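PDB 4G1P: Cys-Gly metallodipeptidase DUG1 from Saccharomyces cerevisiae, which hydrolyses the Cys-Gly dipeptide as a metal-dependent M20-family peptidase and serves as the catalytic component of the glutathione-degrading GSH degradosomal complex. Local coordinates for residues A[34-39]-A[74-79]. Numbering follows the deposited sequence.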
loop_
_atom_site.group_PDB
_atom_site.type_symbol
_atom_site.label_atom_id
_atom_site.label_comp_id
_atom_site.label_asym_id
_atom_site.label_seq_id
_atom_site.Cartn_x
_atom_site.Cartn_y
_atom_site.Cartn_z
ATOM N N SER A 34 10.271 -10.221 8.273
ATOM C CA SER A 34 10.249 -9.068 7.399
ATOM C C SER A 34 9.864 -7.829 8.183
ATOM O O SER A 34 9.921 -6.731 7.654
ATOM C CB SER A 34 9.233 -9.272 6.285
ATOM O OG SER A 34 7.917 -9.364 6.824
ATOM N N ASP A 35 9.463 -8.020 9.437
ATOM C CA ASP A 35 8.959 -6.938 10.275
ATOM C C ASP A 35 9.941 -6.586 11.390
ATOM O O ASP A 35 10.088 -7.335 12.357
ATOM C CB ASP A 35 7.608 -7.336 10.884
ATOM C CG ASP A 35 6.903 -6.171 11.580
ATOM O OD1 ASP A 35 7.572 -5.341 12.229
ATOM O OD2 ASP A 35 5.665 -6.083 11.478
ATOM N N GLU A 36 10.578 -5.428 11.275
ATOM C CA GLU A 36 11.619 -5.040 12.225
ATOM C C GLU A 36 11.118 -4.978 13.663
ATOM O O GLU A 36 11.823 -5.385 14.589
ATOM C CB GLU A 36 12.234 -3.701 11.836
ATOM C CG GLU A 36 13.108 -3.753 10.608
ATOM C CD GLU A 36 13.646 -2.386 10.248
ATOM O OE1 GLU A 36 13.486 -1.452 11.079
ATOM O OE2 GLU A 36 14.217 -2.248 9.140
ATOM N N SER A 37 9.894 -4.485 13.836
ATOM C CA SER A 37 9.282 -4.371 15.154
ATOM C C SER A 37 9.049 -5.732 15.813
ATOM O O SER A 37 8.823 -5.808 17.016
ATOM C CB SER A 37 7.952 -3.629 15.057
ATOM O OG SER A 37 6.907 -4.520 14.688
ATOM N N LEU A 38 9.109 -6.806 15.029
ATOM C CA LEU A 38 8.872 -8.142 15.562
ATOM C C LEU A 38 10.141 -8.972 15.601
ATOM O O LEU A 38 10.090 -10.171 15.891
ATOM C CB LEU A 38 7.824 -8.868 14.720
ATOM C CG LEU A 38 6.422 -8.266 14.676
ATOM C CD1 LEU A 38 5.539 -9.075 13.755
ATOM C CD2 LEU A 38 5.823 -8.189 16.067
ATOM N N ARG A 39 11.276 -8.349 15.290
ATOM C CA ARG A 39 12.540 -9.076 15.267
ATOM C C ARG A 39 12.751 -9.815 16.588
ATOM O O ARG A 39 13.183 -10.967 16.600
ATOM C CB ARG A 39 13.713 -8.136 14.959
ATOM C CG ARG A 39 15.101 -8.790 14.950
ATOM C CD ARG A 39 15.220 -9.941 13.949
ATOM N NE ARG A 39 14.665 -9.587 12.648
ATOM C CZ ARG A 39 15.384 -9.260 11.577
ATOM N NH1 ARG A 39 16.700 -9.256 11.635
ATOM N NH2 ARG A 39 14.783 -8.940 10.442
ATOM N N SER A 74 17.814 -1.244 4.334
ATOM C CA SER A 74 17.385 -0.508 5.516
ATOM C C SER A 74 17.496 -1.365 6.770
ATOM O O SER A 74 16.726 -2.304 6.960
ATOM C CB SER A 74 15.948 -0.013 5.349
ATOM O OG SER A 74 15.368 0.303 6.602
ATOM N N THR A 75 18.458 -1.036 7.623
ATOM C CA THR A 75 18.651 -1.762 8.872
ATOM C C THR A 75 19.365 -0.900 9.904
ATOM O O THR A 75 20.437 -0.358 9.641
ATOM C CB THR A 75 19.455 -3.056 8.659
ATOM O OG1 THR A 75 19.638 -3.719 9.915
ATOM C CG2 THR A 75 20.814 -2.744 8.055
ATOM N N PRO A 76 18.757 -0.778 11.079
ATOM C CA PRO A 76 19.350 -0.019 12.183
ATOM C C PRO A 76 20.311 -0.895 12.967
ATOM O O PRO A 76 20.221 -0.967 14.188
ATOM C CB PRO A 76 18.141 0.318 13.051
ATOM C CG PRO A 76 17.187 -0.796 12.800
ATOM C CD PRO A 76 17.361 -1.158 11.354
ATOM N N ASN A 77 21.217 -1.562 12.262
ATOM C CA ASN A 77 22.097 -2.536 12.888
ATOM C C ASN A 77 21.361 -3.624 13.674
ATOM O O ASN A 77 21.802 -4.072 14.734
ATOM C CB ASN A 77 23.168 -1.849 13.731
ATOM C CG ASN A 77 24.319 -1.346 12.886
ATOM O OD1 ASN A 77 24.525 -1.811 11.758
ATOM N ND2 ASN A 77 25.076 -0.388 13.421
ATOM N N LEU A 78 20.227 -4.034 13.127
ATOM C CA LEU A 78 19.461 -5.144 13.648
ATOM C C LEU A 78 20.250 -6.439 13.417
ATOM O O LEU A 78 20.712 -6.686 12.301
ATOM C CB LEU A 78 18.146 -5.192 12.879
ATOM C CG LEU A 78 16.898 -5.790 13.509
ATOM C CD1 LEU A 78 16.493 -5.009 14.745
ATOM C CD2 LEU A 78 15.807 -5.723 12.472
ATOM N N SER A 79 20.424 -7.260 14.451
ATOM C CA SER A 79 21.060 -8.560 14.250
ATOM C C SER A 79 20.119 -9.468 13.461
ATOM O O SER A 79 18.907 -9.318 13.532
ATOM C CB SER A 79 21.407 -9.228 15.581
ATOM O OG SER A 79 22.215 -8.405 16.402
#
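Arg39 meets Leu78 and Ser79 with its CG anti to the backbone N (chi1 178°) and its chain bent at chi2 and chi3; Leu78 likewise sets CG anti to its own N, and its CD2 sits over the centre of the Arg39 guanidinium, 3.7 Å from CZ. At the edge of the same group, Arg39 NH1 donates to the backbone O of Ser79 at 2.9 Å, close to the guanidinium plane but with an N-H...O angle of 144°. The Leu78 isobutyl group also packs on the aliphatic part of the arginine, CG to Arg39 CG at 3.8 Å. The bond from NH1 to Ser79 O joins the first turn of helix 39-55 to the loop that leads into strand 83-88, while NH2 of Arg39 donates to Ser33 O on its own side, just before the helix. An alanine here would probably leave Ser79 O without NH1 and Ser33 O without NH2, and Leu78 CD2 without the flat group it lies against. In the loop before strand 83-88, Thr75 OG1 accepts from Leu78 N at 3.3 Å, an ST motif, while Pro76 centres an inverse gamma turn. Glu36, extended beyond CG, crosses Leu78 with its CG 3.8 Å from Leu78 CD2, then reaches tip to tip toward the Pro76 ring, Glu36 OE1 lying 3.9 Å from Pro76 CD. Gln331 of the second subunit packs on both Glu36 and Ser74.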